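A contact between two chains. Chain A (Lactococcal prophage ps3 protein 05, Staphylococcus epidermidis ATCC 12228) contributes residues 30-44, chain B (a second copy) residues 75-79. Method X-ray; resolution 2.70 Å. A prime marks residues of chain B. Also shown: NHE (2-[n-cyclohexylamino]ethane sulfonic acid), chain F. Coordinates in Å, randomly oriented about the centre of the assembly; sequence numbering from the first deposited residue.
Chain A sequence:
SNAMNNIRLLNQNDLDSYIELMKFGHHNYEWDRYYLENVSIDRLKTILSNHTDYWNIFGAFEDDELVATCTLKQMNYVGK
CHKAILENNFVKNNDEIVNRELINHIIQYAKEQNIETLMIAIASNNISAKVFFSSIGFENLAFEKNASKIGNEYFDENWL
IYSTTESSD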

# COMPACT_ATOMS: atom_id res chain seq x y z
N GLU A 30 8.14 -20.17 3.27
CA GLU A 30 7.68 -20.53 1.92
C GLU A 30 7.18 -19.39 0.99
O GLU A 30 6.48 -19.68 0.01
N TRP A 31 7.48 -18.15 1.32
CA TRP A 31 6.95 -17.07 0.53
C TRP A 31 7.40 -17.20 -0.90
O TRP A 31 6.71 -16.80 -1.81
N ASP A 32 8.55 -17.79 -1.12
CA ASP A 32 8.98 -17.89 -2.49
C ASP A 32 8.08 -18.82 -3.30
O ASP A 32 7.84 -18.55 -4.45
N ARG A 33 7.53 -19.87 -2.70
CA ARG A 33 6.70 -20.75 -3.46
C ARG A 33 5.33 -20.12 -3.64
O ARG A 33 4.78 -20.18 -4.75
N TYR A 34 4.81 -19.52 -2.55
CA TYR A 34 3.52 -18.85 -2.56
C TYR A 34 3.47 -17.81 -3.66
O TYR A 34 2.59 -17.90 -4.56
N TYR A 35 4.44 -16.88 -3.59
CA TYR A 35 4.60 -15.81 -4.56
C TYR A 35 4.70 -16.37 -6.00
O TYR A 35 3.98 -15.94 -6.91
N LEU A 36 5.57 -17.36 -6.18
CA LEU A 36 5.79 -17.94 -7.50
C LEU A 36 4.52 -18.63 -8.01
O LEU A 36 4.16 -18.50 -9.19
N GLU A 37 3.84 -19.36 -7.13
CA GLU A 37 2.63 -20.04 -7.52
C GLU A 37 1.56 -19.06 -7.95
O GLU A 37 0.81 -19.33 -8.88
N ASN A 38 1.51 -17.90 -7.31
CA ASN A 38 0.40 -16.99 -7.53
C ASN A 38 0.69 -15.77 -8.39
O ASN A 38 -0.25 -15.08 -8.79
N VAL A 39 1.95 -15.46 -8.66
CA VAL A 39 2.23 -14.23 -9.40
C VAL A 39 2.18 -14.40 -10.90
O VAL A 39 2.27 -15.52 -11.42
N SER A 40 2.04 -13.27 -11.59
CA SER A 40 2.00 -13.25 -13.04
C SER A 40 3.27 -12.56 -13.58
O SER A 40 3.82 -11.63 -12.95
N ILE A 41 3.73 -13.08 -14.73
CA ILE A 41 4.97 -12.67 -15.36
C ILE A 41 4.88 -11.25 -15.86
O ILE A 41 5.88 -10.55 -15.88
N ASP A 42 3.67 -10.85 -16.28
CA ASP A 42 3.37 -9.46 -16.67
C ASP A 42 3.68 -8.52 -15.51
O ASP A 42 4.21 -7.42 -15.72
N ARG A 43 3.33 -8.93 -14.30
CA ARG A 43 3.59 -8.06 -13.20
C ARG A 43 5.07 -8.04 -12.84
O ARG A 43 5.64 -6.96 -12.60
N LEU A 44 5.68 -9.22 -12.78
CA LEU A 44 7.15 -9.32 -12.72
C LEU A 44 7.82 -8.42 -13.79
O LEU A 44 8.74 -7.64 -13.46
N MSE B 75 -6.30 -4.33 -2.92
CA MSE B 75 -4.87 -4.50 -3.09
C MSE B 75 -4.70 -5.58 -4.08
O MSE B 75 -4.73 -6.75 -3.69
N ASN B 76 -4.54 -5.27 -5.36
CA ASN B 76 -4.24 -6.38 -6.24
C ASN B 76 -2.73 -6.65 -6.30
O ASN B 76 -1.98 -6.07 -7.09
N TYR B 77 -2.33 -7.47 -5.33
CA TYR B 77 -0.96 -7.91 -5.04
C TYR B 77 -1.08 -9.33 -4.50
O TYR B 77 -2.08 -9.67 -3.87
N VAL B 78 -0.08 -10.17 -4.77
CA VAL B 78 -0.11 -11.57 -4.34
C VAL B 78 -0.43 -11.73 -2.84
O VAL B 78 0.24 -11.14 -1.98
N GLY B 79 -1.48 -12.50 -2.55
CA GLY B 79 -1.94 -12.77 -1.18
C GLY B 79 -2.61 -11.64 -0.43
O GLY B 79 -2.76 -11.71 0.79

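Contact between the helix 31-38, the turn after it and the start of the next helix in chain A, and an extended segment of chain B without regular secondary structure. Apolar packing centres on Val78′, whose CA-to-CB bond points toward chain A and whose side chain (chi1 t) enters a pocket of helix and turn residues. Its CG1 lies 3.8 Å from Trp31 CH2 and 3.8 Å from Asn38 CB; its CG2 lies 3.6 Å from Tyr35 CE1 and 3.8 Å from Val39 CB. Trp31 and Tyr35, both t at chi1 and one helical turn apart, leave the backbone sideways, yet their rings reach the valine. Asn38 (m) points toward chain B, and Val39 (p), just past the helix, sideways. The Trp31 ring also meets the backbone of Val78′ edge-on, CH2 to O 3.7 Å. At Gly79′ the positive phi suits glycine, and an ideal CB would stand 3.9 Å from Trp31 CH2.

Direct polar contact rests on Arg43, which points toward chain B with chi1 t and chi2 and chi3 between wells. Its NH1 donates to Asn76′ O at 2.8 Å, and NH2 adds a weak bond to Asn76′ O at 3.3 Å, so one carbonyl receives both ends of the guanidinium. NH2 and Asn76′ ND2, 3.5 Å apart, are both donors and do not bond. Arg43 NH1 also approaches Tyr77′ CD1 (3.2 Å).

An NHE molecule, probably from the crystallisation liquor, bridges the chains through its sulfonate. Tyr35 OH donates to O3 over a very short 2.4 Å, Arg43 NH1 to O2 at 2.7 Å, and Val78′ N to O1 at 3.0 Å; each oxygen thus has its own protein donor. The cyclohexyl atom C6' lies over one face of the Tyr77′ ring (chi1 m).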

# COMPACT_ATOMS: atom_id res chain seq x y z
CB GLU A 30 6.68 -21.71 2.00
CG GLU A 30 7.40 -22.97 2.45
CD GLU A 30 6.50 -24.11 2.84
OE1 GLU A 30 5.42 -24.29 2.23
OE2 GLU A 30 6.88 -24.87 3.76
CB TRP A 31 7.35 -15.71 1.10
CG TRP A 31 6.83 -14.54 0.33
CD1 TRP A 31 7.56 -13.57 -0.25
CD2 TRP A 31 5.47 -14.24 0.03
NE1 TRP A 31 6.76 -12.67 -0.88
CE2 TRP A 31 5.46 -13.06 -0.72
CE3 TRP A 31 4.25 -14.84 0.34
CZ2 TRP A 31 4.30 -12.48 -1.17
CZ3 TRP A 31 3.10 -14.26 -0.11
CH2 TRP A 31 3.13 -13.10 -0.86
CB ASP A 32 10.46 -18.21 -2.62
CG ASP A 32 10.92 -19.24 -1.67
OD1 ASP A 32 12.13 -19.40 -1.51
OD2 ASP A 32 10.08 -19.93 -1.10
CB ARG A 33 6.55 -22.11 -2.78
CG ARG A 33 5.68 -23.06 -3.61
CD ARG A 33 5.33 -24.34 -2.88
NE ARG A 33 3.99 -24.30 -2.33
CZ ARG A 33 3.69 -24.05 -1.06
NH1 ARG A 33 2.42 -24.07 -0.67
NH2 ARG A 33 4.63 -23.80 -0.17
CB TYR A 34 3.18 -18.20 -1.21
CG TYR A 34 2.78 -19.21 -0.14
CD1 TYR A 34 1.82 -20.22 -0.42
CD2 TYR A 34 3.36 -19.17 1.13
CE1 TYR A 34 1.46 -21.15 0.54
CE2 TYR A 34 3.01 -20.10 2.10
CZ TYR A 34 2.06 -21.09 1.81
OH TYR A 34 1.72 -22.01 2.78
CB TYR A 35 5.81 -14.94 -4.22
CG TYR A 35 5.88 -13.65 -5.03
CD1 TYR A 35 4.90 -12.67 -4.89
CD2 TYR A 35 6.91 -13.43 -5.93
CE1 TYR A 35 4.94 -11.49 -5.64
CE2 TYR A 35 6.96 -12.25 -6.69
CZ TYR A 35 5.96 -11.29 -6.53
OH TYR A 35 5.99 -10.14 -7.25
CB LEU A 36 6.94 -18.94 -7.42
CG LEU A 36 7.92 -19.07 -8.58
CD1 LEU A 36 9.26 -19.46 -7.97
CD2 LEU A 36 7.46 -20.10 -9.62
CB GLU A 37 2.13 -20.95 -6.40
CG GLU A 37 2.72 -22.36 -6.43
CD GLU A 37 2.46 -23.16 -5.16
OE1 GLU A 37 1.83 -22.63 -4.21
OE2 GLU A 37 2.89 -24.33 -5.09
CB ASN A 38 -0.20 -16.56 -6.18
CG ASN A 38 -1.10 -17.63 -5.57
OD1 ASN A 38 -0.62 -18.55 -4.91
ND2 ASN A 38 -2.40 -17.50 -5.78
CB VAL A 39 3.56 -13.57 -8.99
CG1 VAL A 39 4.74 -14.31 -9.61
CG2 VAL A 39 3.57 -12.10 -9.39
CB SER A 40 0.70 -12.61 -13.56
OG SER A 40 0.78 -11.20 -13.60
CB ILE A 41 5.38 -13.63 -16.51
CG1 ILE A 41 6.66 -14.38 -16.15
CG2 ILE A 41 5.61 -12.89 -17.83
CD1 ILE A 41 7.49 -14.80 -17.34
CB ASP A 42 1.89 -9.26 -17.04
CG ASP A 42 1.49 -10.05 -18.24
OD1 ASP A 42 1.77 -11.26 -18.26
OD2 ASP A 42 0.87 -9.46 -19.18
CB ARG A 43 2.73 -8.37 -12.00
CG ARG A 43 3.38 -7.76 -10.82
CD ARG A 43 2.49 -7.11 -9.87
NE ARG A 43 1.24 -6.65 -10.42
CZ ARG A 43 0.31 -6.10 -9.66
NH1 ARG A 43 0.54 -5.94 -8.34
NH2 ARG A 43 -0.84 -5.72 -10.20
CB LEU A 44 7.58 -10.78 -12.93
CG LEU A 44 7.95 -11.68 -11.74
CD1 LEU A 44 7.35 -11.22 -10.41
CD2 LEU A 44 7.69 -13.18 -12.01
CB MSE B 75 -4.19 -4.97 -1.81
CG MSE B 75 -4.82 -4.50 -0.56
SE MSE B 75 -3.62 -3.24 0.20
CE MSE B 75 -2.51 -4.37 1.36
CB ASN B 76 -5.09 -6.40 -7.52
CG ASN B 76 -4.35 -5.93 -8.73
OD1 ASN B 76 -4.06 -4.75 -8.88
ND2 ASN B 76 -4.05 -6.85 -9.62
CB TYR B 77 -0.33 -7.04 -3.96
CG TYR B 77 -0.21 -5.57 -4.29
CD1 TYR B 77 0.73 -5.12 -5.22
CD2 TYR B 77 -1.02 -4.63 -3.64
CE1 TYR B 77 0.87 -3.78 -5.52
CE2 TYR B 77 -0.89 -3.25 -3.92
CZ TYR B 77 0.06 -2.84 -4.87
OH TYR B 77 0.20 -1.50 -5.19
CB VAL B 78 1.20 -12.24 -4.66
CG1 VAL B 78 1.22 -13.67 -4.12
CG2 VAL B 78 1.41 -12.25 -6.16
C3' NHE F . 2.15 -5.02 0.19
C2' NHE F . 2.52 -6.00 -0.93
C1' NHE F . 3.56 -5.35 -1.83
C6' NHE F . 2.99 -4.09 -2.49
N NHE F . 4.08 -6.27 -2.83
C1 NHE F . 3.37 -6.64 -4.02
C2 NHE F . 4.30 -7.27 -5.05
S NHE F . 3.41 -7.85 -6.33
O1 NHE F . 2.42 -8.87 -5.89
O2 NHE F . 2.71 -6.72 -6.98
O3 NHE F . 4.36 -8.43 -7.30
C5' NHE F . 2.55 -3.08 -1.42
C4' NHE F . 1.62 -3.69 -0.37